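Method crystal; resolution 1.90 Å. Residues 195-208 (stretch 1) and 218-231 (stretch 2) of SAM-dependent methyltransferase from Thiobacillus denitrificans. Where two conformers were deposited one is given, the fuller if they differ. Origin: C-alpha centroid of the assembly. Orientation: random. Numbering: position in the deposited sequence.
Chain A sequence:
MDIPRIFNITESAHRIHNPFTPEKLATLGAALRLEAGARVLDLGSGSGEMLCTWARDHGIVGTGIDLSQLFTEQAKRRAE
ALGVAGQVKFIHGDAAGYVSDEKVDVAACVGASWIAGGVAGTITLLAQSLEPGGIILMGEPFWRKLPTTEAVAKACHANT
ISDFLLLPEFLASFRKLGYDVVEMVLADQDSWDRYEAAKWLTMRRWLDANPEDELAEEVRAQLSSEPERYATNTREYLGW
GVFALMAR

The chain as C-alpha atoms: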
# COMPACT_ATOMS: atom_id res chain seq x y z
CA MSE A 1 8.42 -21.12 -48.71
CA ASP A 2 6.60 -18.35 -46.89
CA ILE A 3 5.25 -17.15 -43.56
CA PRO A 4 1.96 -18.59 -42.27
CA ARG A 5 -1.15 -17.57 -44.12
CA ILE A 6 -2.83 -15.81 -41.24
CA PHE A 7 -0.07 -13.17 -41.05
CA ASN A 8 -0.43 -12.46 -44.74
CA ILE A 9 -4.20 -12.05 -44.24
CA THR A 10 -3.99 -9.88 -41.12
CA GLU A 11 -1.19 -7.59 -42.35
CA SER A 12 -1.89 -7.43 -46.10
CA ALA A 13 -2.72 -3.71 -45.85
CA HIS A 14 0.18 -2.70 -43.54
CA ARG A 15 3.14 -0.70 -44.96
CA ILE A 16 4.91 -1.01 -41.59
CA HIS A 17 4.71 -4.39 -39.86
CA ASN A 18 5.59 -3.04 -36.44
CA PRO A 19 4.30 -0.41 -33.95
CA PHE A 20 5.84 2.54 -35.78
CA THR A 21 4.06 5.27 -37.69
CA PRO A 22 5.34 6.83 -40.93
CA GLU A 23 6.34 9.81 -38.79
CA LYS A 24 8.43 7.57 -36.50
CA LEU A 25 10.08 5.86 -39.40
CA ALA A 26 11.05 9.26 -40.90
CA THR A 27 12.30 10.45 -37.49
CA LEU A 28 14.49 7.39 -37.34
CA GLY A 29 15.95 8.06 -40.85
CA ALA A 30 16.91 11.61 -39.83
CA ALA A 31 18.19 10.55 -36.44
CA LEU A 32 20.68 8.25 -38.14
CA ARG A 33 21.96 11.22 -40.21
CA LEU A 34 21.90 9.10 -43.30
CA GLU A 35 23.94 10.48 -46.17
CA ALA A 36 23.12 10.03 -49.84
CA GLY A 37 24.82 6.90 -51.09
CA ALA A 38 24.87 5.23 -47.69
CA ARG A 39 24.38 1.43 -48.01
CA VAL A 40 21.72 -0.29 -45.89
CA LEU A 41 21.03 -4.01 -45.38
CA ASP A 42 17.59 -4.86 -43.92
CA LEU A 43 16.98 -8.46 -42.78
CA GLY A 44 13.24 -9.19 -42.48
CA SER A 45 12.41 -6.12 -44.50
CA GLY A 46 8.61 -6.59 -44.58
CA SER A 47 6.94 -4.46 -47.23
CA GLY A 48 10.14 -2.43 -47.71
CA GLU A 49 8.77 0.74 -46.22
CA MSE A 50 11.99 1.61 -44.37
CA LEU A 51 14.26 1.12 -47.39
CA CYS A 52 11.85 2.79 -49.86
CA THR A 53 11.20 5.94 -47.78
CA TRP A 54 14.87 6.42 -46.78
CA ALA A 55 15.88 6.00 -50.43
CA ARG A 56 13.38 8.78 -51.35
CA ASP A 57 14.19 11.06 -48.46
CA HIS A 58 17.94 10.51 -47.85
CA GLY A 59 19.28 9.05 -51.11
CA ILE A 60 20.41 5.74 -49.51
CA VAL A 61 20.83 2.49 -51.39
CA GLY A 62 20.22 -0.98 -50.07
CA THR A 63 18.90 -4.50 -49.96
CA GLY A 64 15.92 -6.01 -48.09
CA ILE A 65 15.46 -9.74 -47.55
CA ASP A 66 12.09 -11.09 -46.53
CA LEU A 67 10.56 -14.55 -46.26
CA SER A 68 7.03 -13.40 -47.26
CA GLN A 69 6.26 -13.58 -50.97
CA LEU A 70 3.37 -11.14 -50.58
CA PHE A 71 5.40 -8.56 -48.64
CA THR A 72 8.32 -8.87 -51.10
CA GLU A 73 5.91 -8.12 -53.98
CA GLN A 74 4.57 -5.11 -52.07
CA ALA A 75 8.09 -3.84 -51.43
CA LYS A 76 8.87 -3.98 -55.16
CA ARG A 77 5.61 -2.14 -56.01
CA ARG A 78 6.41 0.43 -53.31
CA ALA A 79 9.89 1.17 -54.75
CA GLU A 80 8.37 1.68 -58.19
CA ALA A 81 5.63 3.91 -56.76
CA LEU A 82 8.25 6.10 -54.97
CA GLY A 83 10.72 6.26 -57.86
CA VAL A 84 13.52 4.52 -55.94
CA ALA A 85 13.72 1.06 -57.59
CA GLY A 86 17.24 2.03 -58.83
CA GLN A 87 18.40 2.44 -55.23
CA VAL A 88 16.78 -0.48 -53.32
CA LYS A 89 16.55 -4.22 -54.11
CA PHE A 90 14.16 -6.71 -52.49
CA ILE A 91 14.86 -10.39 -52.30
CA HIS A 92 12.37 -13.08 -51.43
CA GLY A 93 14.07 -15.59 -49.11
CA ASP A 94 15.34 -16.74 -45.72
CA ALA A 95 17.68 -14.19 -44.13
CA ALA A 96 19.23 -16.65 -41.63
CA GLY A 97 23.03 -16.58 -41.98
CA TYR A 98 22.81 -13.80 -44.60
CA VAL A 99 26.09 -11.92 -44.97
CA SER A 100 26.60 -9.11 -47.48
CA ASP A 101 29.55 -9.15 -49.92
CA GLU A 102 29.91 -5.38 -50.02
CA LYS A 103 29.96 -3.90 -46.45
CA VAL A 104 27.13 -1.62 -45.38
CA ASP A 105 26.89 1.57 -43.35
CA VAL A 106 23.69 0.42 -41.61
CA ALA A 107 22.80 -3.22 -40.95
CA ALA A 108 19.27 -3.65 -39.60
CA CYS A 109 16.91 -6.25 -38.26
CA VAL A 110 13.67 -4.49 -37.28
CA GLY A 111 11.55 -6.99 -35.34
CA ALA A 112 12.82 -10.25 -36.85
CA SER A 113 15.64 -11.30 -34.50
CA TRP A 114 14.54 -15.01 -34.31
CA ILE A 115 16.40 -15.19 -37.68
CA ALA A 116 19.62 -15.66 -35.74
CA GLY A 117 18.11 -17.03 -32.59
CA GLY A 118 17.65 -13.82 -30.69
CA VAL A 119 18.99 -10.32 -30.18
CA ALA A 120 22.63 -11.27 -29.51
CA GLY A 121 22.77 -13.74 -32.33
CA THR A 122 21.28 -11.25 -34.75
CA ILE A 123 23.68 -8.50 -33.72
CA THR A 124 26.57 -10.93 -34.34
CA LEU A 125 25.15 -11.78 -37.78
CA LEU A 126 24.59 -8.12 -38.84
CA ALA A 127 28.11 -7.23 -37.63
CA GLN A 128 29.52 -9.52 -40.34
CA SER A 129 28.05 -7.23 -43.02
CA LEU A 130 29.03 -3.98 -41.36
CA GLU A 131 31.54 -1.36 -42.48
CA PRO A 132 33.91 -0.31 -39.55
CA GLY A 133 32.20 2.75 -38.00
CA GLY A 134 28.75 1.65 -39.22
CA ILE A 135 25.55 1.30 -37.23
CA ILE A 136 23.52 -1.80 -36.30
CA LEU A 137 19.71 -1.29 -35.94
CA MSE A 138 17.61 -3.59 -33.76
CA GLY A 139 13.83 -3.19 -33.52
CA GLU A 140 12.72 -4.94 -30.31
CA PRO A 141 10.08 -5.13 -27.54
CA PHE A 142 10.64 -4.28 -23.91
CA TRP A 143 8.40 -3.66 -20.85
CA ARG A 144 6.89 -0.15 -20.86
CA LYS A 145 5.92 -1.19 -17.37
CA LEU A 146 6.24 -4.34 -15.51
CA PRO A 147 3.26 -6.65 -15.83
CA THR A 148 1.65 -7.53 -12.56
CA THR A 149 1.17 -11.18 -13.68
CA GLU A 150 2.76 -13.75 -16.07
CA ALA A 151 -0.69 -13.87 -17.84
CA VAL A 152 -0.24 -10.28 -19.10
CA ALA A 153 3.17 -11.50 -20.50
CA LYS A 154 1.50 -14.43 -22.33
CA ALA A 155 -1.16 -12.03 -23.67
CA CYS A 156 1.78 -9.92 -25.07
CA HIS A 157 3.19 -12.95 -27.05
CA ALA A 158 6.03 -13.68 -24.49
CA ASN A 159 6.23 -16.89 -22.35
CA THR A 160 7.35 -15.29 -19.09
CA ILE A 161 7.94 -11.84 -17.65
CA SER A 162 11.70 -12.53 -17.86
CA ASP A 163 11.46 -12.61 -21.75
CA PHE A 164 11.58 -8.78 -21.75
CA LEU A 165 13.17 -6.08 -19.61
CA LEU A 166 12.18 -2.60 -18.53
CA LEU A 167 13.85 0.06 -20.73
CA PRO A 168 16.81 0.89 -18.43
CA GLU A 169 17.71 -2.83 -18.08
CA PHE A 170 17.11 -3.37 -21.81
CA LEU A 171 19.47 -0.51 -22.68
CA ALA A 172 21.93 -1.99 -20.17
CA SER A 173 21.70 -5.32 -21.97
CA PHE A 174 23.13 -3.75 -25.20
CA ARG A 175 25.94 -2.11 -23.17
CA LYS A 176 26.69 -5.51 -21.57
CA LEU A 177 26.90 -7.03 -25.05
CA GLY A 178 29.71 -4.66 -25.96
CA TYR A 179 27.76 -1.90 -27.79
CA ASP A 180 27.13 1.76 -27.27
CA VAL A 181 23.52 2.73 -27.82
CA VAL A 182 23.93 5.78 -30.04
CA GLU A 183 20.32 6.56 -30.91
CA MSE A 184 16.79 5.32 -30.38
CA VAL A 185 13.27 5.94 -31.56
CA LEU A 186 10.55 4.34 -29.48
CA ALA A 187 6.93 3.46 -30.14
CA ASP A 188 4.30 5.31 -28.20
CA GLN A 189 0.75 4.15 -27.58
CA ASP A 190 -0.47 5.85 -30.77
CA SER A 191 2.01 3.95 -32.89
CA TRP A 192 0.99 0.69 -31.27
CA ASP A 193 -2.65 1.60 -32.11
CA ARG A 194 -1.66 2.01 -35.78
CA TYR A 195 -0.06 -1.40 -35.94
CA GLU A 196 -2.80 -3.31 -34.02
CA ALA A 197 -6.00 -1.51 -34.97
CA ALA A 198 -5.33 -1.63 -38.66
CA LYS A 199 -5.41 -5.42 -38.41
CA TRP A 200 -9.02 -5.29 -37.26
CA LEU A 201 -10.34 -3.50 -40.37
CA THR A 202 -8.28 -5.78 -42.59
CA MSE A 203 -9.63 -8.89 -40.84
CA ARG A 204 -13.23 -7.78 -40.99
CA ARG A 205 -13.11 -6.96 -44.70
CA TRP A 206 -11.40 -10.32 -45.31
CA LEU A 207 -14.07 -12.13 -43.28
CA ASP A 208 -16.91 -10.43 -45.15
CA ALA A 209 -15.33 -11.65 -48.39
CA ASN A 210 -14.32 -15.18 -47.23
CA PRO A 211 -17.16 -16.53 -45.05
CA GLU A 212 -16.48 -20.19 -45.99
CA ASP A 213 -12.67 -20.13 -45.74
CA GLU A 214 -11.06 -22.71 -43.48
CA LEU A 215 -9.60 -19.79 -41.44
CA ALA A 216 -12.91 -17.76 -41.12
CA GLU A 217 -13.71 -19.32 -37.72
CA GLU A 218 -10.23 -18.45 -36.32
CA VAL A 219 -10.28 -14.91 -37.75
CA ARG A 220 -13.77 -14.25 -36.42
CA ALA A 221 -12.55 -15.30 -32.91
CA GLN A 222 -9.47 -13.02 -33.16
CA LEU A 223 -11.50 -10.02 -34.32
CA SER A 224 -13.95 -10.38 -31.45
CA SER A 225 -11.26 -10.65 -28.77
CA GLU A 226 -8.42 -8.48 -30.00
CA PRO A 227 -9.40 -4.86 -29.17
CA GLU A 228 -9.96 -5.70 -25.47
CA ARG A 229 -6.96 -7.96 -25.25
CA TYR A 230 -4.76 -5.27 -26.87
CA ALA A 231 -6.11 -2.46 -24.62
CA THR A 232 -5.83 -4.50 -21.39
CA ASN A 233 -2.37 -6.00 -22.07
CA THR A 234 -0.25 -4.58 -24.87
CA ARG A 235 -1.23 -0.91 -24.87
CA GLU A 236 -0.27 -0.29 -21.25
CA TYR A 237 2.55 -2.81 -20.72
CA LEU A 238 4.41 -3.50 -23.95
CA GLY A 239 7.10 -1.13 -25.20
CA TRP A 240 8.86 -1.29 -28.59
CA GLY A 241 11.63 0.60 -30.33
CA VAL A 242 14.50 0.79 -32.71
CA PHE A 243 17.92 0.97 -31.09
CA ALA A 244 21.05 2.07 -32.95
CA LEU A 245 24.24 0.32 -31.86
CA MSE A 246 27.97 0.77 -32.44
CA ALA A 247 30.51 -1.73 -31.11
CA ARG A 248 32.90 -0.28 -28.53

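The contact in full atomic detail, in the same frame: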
# COMPACT_ATOMS: atom_id res chain seq x y z
N TYR A 195 -0.41 -0.04 -35.62
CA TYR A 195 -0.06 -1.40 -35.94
C TYR A 195 -1.21 -2.42 -35.64
O TYR A 195 -1.55 -3.25 -36.51
CB TYR A 195 1.23 -1.80 -35.21
CG TYR A 195 1.58 -3.23 -35.36
CD1 TYR A 195 1.82 -3.76 -36.62
CD2 TYR A 195 1.59 -4.07 -34.26
CE1 TYR A 195 2.11 -5.07 -36.80
CE2 TYR A 195 1.86 -5.39 -34.41
CZ TYR A 195 2.11 -5.87 -35.69
OH TYR A 195 2.34 -7.18 -35.86
N GLU A 196 -1.81 -2.35 -34.45
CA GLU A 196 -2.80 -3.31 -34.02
C GLU A 196 -4.17 -3.05 -34.61
O GLU A 196 -4.80 -3.97 -35.16
CB GLU A 196 -2.87 -3.39 -32.49
CG GLU A 196 -1.58 -3.95 -31.89
CD GLU A 196 -1.31 -5.44 -32.18
OE1 GLU A 196 -2.13 -6.14 -32.84
OE2 GLU A 196 -0.24 -5.91 -31.71
N ALA A 197 -4.64 -1.81 -34.52
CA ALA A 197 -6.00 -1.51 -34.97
C ALA A 197 -6.24 -1.68 -36.43
O ALA A 197 -7.36 -2.06 -36.86
CB ALA A 197 -6.44 -0.14 -34.50
N ALA A 198 -5.21 -1.43 -37.22
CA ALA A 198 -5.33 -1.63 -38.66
C ALA A 198 -5.60 -3.07 -39.00
O ALA A 198 -6.19 -3.34 -40.04
CB ALA A 198 -4.06 -1.15 -39.39
N LYS A 199 -5.13 -4.00 -38.16
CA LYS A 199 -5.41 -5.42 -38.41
C LYS A 199 -6.89 -5.72 -38.32
O LYS A 199 -7.38 -6.58 -39.03
CB LYS A 199 -4.69 -6.30 -37.40
CG LYS A 199 -3.17 -6.19 -37.41
CD LYS A 199 -2.61 -7.05 -36.27
CE LYS A 199 -1.11 -6.89 -36.16
NZ LYS A 199 -0.70 -7.74 -35.00
N TRP A 200 -7.62 -4.97 -37.48
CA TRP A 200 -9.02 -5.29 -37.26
C TRP A 200 -9.85 -4.98 -38.52
O TRP A 200 -10.68 -5.80 -38.91
CB TRP A 200 -9.58 -4.56 -36.03
CG TRP A 200 -8.70 -4.64 -34.83
CD1 TRP A 200 -7.84 -5.64 -34.49
CD2 TRP A 200 -8.63 -3.68 -33.79
NE1 TRP A 200 -7.18 -5.32 -33.32
CE2 TRP A 200 -7.65 -4.12 -32.87
CE3 TRP A 200 -9.30 -2.48 -33.55
CZ2 TRP A 200 -7.32 -3.40 -31.76
CZ3 TRP A 200 -8.99 -1.76 -32.41
CH2 TRP A 200 -8.00 -2.24 -31.53
N LEU A 201 -9.59 -3.85 -39.16
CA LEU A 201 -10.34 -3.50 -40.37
C LEU A 201 -10.01 -4.50 -41.49
O LEU A 201 -10.88 -4.97 -42.20
CB LEU A 201 -10.00 -2.06 -40.79
CG LEU A 201 -10.73 -1.56 -42.04
CD1 LEU A 201 -12.22 -1.66 -41.86
CD2 LEU A 201 -10.31 -0.14 -42.42
N THR A 202 -8.71 -4.81 -41.63
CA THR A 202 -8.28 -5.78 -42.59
C THR A 202 -9.00 -7.15 -42.40
O THR A 202 -9.49 -7.74 -43.35
CB THR A 202 -6.75 -5.95 -42.58
OG1 THR A 202 -6.16 -4.67 -42.86
CG2 THR A 202 -6.28 -7.00 -43.68
N MSE A 203 -8.99 -7.64 -41.17
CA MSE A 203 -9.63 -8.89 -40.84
C MSE A 203 -11.10 -8.89 -41.11
O MSE A 203 -11.63 -9.88 -41.62
CB MSE A 203 -9.39 -9.28 -39.39
CG MSE A 203 -8.01 -9.84 -39.15
SE MSE A 203 -7.89 -10.34 -37.19
CE MSE A 203 -7.55 -8.61 -36.63
N ARG A 204 -11.79 -7.82 -40.77
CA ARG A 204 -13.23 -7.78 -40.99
C ARG A 204 -13.60 -7.79 -42.46
O ARG A 204 -14.53 -8.53 -42.87
CB ARG A 204 -13.88 -6.53 -40.35
CG ARG A 204 -15.39 -6.40 -40.57
CD ARG A 204 -16.16 -7.64 -40.06
NE ARG A 204 -17.52 -7.59 -40.53
CZ ARG A 204 -18.56 -7.06 -39.90
NH1 ARG A 204 -18.50 -6.57 -38.67
NH2 ARG A 204 -19.71 -7.07 -40.52
N ARG A 205 -12.90 -6.97 -43.25
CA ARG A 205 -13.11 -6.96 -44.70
C ARG A 205 -12.76 -8.30 -45.33
O ARG A 205 -13.42 -8.76 -46.25
CB ARG A 205 -12.29 -5.85 -45.33
CG ARG A 205 -12.92 -4.48 -45.05
CD ARG A 205 -12.08 -3.35 -45.58
NE ARG A 205 -12.82 -2.12 -45.40
CZ ARG A 205 -12.42 -0.93 -45.82
NH1 ARG A 205 -11.28 -0.82 -46.46
NH2 ARG A 205 -13.18 0.15 -45.59
N TRP A 206 -11.71 -8.95 -44.84
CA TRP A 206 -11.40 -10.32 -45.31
C TRP A 206 -12.52 -11.32 -44.99
O TRP A 206 -12.96 -12.10 -45.84
CB TRP A 206 -10.07 -10.80 -44.71
CG TRP A 206 -9.66 -12.12 -45.23
CD1 TRP A 206 -8.94 -12.38 -46.36
CD2 TRP A 206 -9.99 -13.38 -44.65
NE1 TRP A 206 -8.77 -13.75 -46.50
CE2 TRP A 206 -9.42 -14.38 -45.46
CE3 TRP A 206 -10.70 -13.76 -43.51
CZ2 TRP A 206 -9.53 -15.74 -45.15
CZ3 TRP A 206 -10.81 -15.14 -43.20
CH2 TRP A 206 -10.23 -16.09 -44.01
N LEU A 207 -13.01 -11.25 -43.77
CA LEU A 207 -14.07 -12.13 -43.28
C LEU A 207 -15.38 -12.00 -44.05
O LEU A 207 -15.99 -13.01 -44.47
CB LEU A 207 -14.26 -11.81 -41.82
CG LEU A 207 -14.79 -12.84 -40.88
CD1 LEU A 207 -14.10 -14.21 -40.95
CD2 LEU A 207 -14.57 -12.24 -39.49
N ASP A 208 -15.75 -10.75 -44.33
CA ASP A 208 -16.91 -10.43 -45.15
C ASP A 208 -16.76 -11.06 -46.51
O ASP A 208 -17.74 -11.54 -47.04
CB ASP A 208 -17.05 -8.92 -45.35
CG ASP A 208 -17.52 -8.17 -44.08
OD1 ASP A 208 -17.89 -8.84 -43.06
OD2 ASP A 208 -17.51 -6.88 -44.10
N GLU A 218 -11.36 -18.98 -37.08
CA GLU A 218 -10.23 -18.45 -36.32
C GLU A 218 -10.16 -16.91 -36.36
O GLU A 218 -9.94 -16.26 -35.32
CB GLU A 218 -8.90 -19.07 -36.83
CG GLU A 218 -7.65 -18.39 -36.31
N VAL A 219 -10.32 -16.35 -37.55
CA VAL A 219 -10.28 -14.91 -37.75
C VAL A 219 -11.43 -14.19 -37.03
O VAL A 219 -11.23 -13.11 -36.42
CB VAL A 219 -10.24 -14.53 -39.25
CG1 VAL A 219 -10.43 -13.02 -39.48
CG2 VAL A 219 -8.92 -14.96 -39.85
N ARG A 220 -12.62 -14.75 -37.13
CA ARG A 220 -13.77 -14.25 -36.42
C ARG A 220 -13.49 -14.21 -34.91
O ARG A 220 -13.79 -13.21 -34.25
CB ARG A 220 -14.98 -15.13 -36.73
CG ARG A 220 -16.30 -14.77 -36.07
CD ARG A 220 -16.78 -13.40 -36.54
NE ARG A 220 -16.36 -12.35 -35.61
CZ ARG A 220 -16.64 -11.04 -35.70
NH1 ARG A 220 -17.33 -10.47 -36.73
NH2 ARG A 220 -16.21 -10.30 -34.71
N ALA A 221 -12.92 -15.29 -34.36
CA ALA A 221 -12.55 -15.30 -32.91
C ALA A 221 -11.51 -14.23 -32.54
O ALA A 221 -11.66 -13.55 -31.53
CB ALA A 221 -12.04 -16.69 -32.51
N GLN A 222 -10.47 -14.07 -33.37
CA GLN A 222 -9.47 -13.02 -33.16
C GLN A 222 -10.07 -11.59 -33.19
O GLN A 222 -9.79 -10.74 -32.32
CB GLN A 222 -8.33 -13.14 -34.16
CG GLN A 222 -7.48 -14.35 -33.87
CD GLN A 222 -6.18 -14.39 -34.64
OE1 GLN A 222 -5.53 -13.37 -34.86
NE2 GLN A 222 -5.76 -15.61 -35.02
N LEU A 223 -10.93 -11.34 -34.15
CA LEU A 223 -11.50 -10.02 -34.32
C LEU A 223 -12.35 -9.61 -33.12
O LEU A 223 -12.28 -8.48 -32.66
CB LEU A 223 -12.35 -9.99 -35.59
CG LEU A 223 -12.87 -8.64 -36.01
CD1 LEU A 223 -11.77 -7.57 -36.15
CD2 LEU A 223 -13.68 -8.84 -37.29
N SER A 224 -13.15 -10.55 -32.64
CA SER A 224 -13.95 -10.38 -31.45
C SER A 224 -13.13 -10.05 -30.20
O SER A 224 -13.48 -9.16 -29.45
CB SER A 224 -14.69 -11.70 -31.14
OG SER A 224 -15.68 -11.91 -32.10
N SER A 225 -12.02 -10.75 -30.03
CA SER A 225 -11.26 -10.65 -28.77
C SER A 225 -10.13 -9.61 -28.78
O SER A 225 -9.75 -9.10 -27.71
CB SER A 225 -10.69 -12.02 -28.40
OG SER A 225 -9.78 -12.45 -29.37
N GLU A 226 -9.63 -9.25 -29.96
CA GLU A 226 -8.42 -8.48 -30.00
C GLU A 226 -8.45 -7.07 -29.38
O GLU A 226 -7.45 -6.73 -28.77
CB GLU A 226 -7.81 -8.43 -31.41
CG GLU A 226 -6.91 -9.63 -31.68
CD GLU A 226 -5.66 -9.59 -30.82
OE1 GLU A 226 -4.93 -8.54 -30.76
OE2 GLU A 226 -5.40 -10.62 -30.15
N PRO A 227 -9.48 -6.23 -29.66
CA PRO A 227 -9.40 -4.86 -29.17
C PRO A 227 -9.23 -4.85 -27.64
O PRO A 227 -8.40 -4.13 -27.14
CB PRO A 227 -10.72 -4.23 -29.64
CG PRO A 227 -11.01 -4.98 -30.94
CD PRO A 227 -10.58 -6.38 -30.64
N GLU A 228 -10.02 -5.67 -26.96
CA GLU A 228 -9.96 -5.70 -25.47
C GLU A 228 -8.71 -6.28 -24.97
O GLU A 228 -8.16 -5.72 -24.01
CB GLU A 228 -11.13 -6.48 -24.85
CG GLU A 228 -12.39 -5.71 -24.93
CD GLU A 228 -13.58 -6.66 -24.87
OE1 GLU A 228 -14.25 -6.74 -25.90
OE2 GLU A 228 -13.87 -7.28 -23.80
N ARG A 229 -8.24 -7.36 -25.60
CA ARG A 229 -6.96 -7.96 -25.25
C ARG A 229 -5.82 -6.92 -25.39
O ARG A 229 -4.98 -6.78 -24.49
CB ARG A 229 -6.60 -9.17 -26.14
CG ARG A 229 -5.31 -9.92 -25.70
CD ARG A 229 -4.33 -10.55 -26.75
NE ARG A 229 -3.97 -9.65 -27.84
CZ ARG A 229 -3.06 -8.66 -27.80
NH1 ARG A 229 -2.89 -7.87 -28.88
NH2 ARG A 229 -2.33 -8.43 -26.69
N TYR A 230 -5.76 -6.30 -26.57
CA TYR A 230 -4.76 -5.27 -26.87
C TYR A 230 -4.80 -4.13 -25.82
O TYR A 230 -3.78 -3.74 -25.27
CB TYR A 230 -4.97 -4.73 -28.31
CG TYR A 230 -4.25 -3.47 -28.54
CD1 TYR A 230 -2.86 -3.47 -28.62
CD2 TYR A 230 -4.92 -2.25 -28.63
CE1 TYR A 230 -2.16 -2.30 -28.75
CE2 TYR A 230 -4.24 -1.07 -28.81
CZ TYR A 230 -2.85 -1.09 -28.89
OH TYR A 230 -2.11 0.08 -29.03
N ALA A 231 -5.99 -3.59 -25.54
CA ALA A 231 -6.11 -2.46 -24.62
C ALA A 231 -5.73 -2.84 -23.17
O ALA A 231 -5.14 -2.05 -22.47
CB ALA A 231 -7.52 -1.91 -24.67
O HOH W 1 -4.74 -6.64 -32.86
O HOH W 2 -0.49 -6.78 -29.25

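Both stretches are helical throughout, and their N-to-C directions differ by 146°, so they run roughly antiparallel but splayed. The axes come no closer than 9.9 Å, with W200 and L223 nearest in the register at 6.1 Å between CA atoms. The second helix is kinked at P227 and E228, whose backbone N atoms lack a bond to the preceding turn; proline has no amide hydrogen to give. The contact buries 722 Å² in total, and no direct hydrogen bond crosses it.

W200 covers the most surface. Its side chain is a knob among L223, E226, P227 and Y230. P227 lies over one face of the indole: its CG is 3.8 Å from the centroid of the W200 six-membered ring and 4° off the normal, a CH-pi contact. Y230 approaches the edge instead, with W200 CZ2 to Y230 CD2 at 4.1 Å. The indole nitrogen is satisfied through solvent: W200 NE1 donates to water 1 (2.8 Å to its O), which in turn donates to E196 OE1 and E226 OE1. This water links two carboxylates whose OE1 atoms, E196 and E226, are 4.2 Å apart. Each also has a salt bridge within its own helix, K199 NZ to E196 OE1 at 3.0 Å and R229 NH1 to E226 OE1 at 2.9 Å. Water 2 joins E196 OE2 to R229 NH1, which are 4.3 Å apart. E196 CB sits over the Y230 ring, 4.0 Å from its centroid.

L223 is the reciprocal knob, set among W200, M203, R204 and L207. Its CA-to-CB bond points sideways, but its end comes nearer: L223 CD1 lies 3.7 Å from W200 CB, and L223 CD2 3.8 Å from R204 CB.

V219 continues the apolar seam, its CG1 3.9 Å from CB of selenomethionine M203 and its CG2 3.9 Å from W206 CZ3.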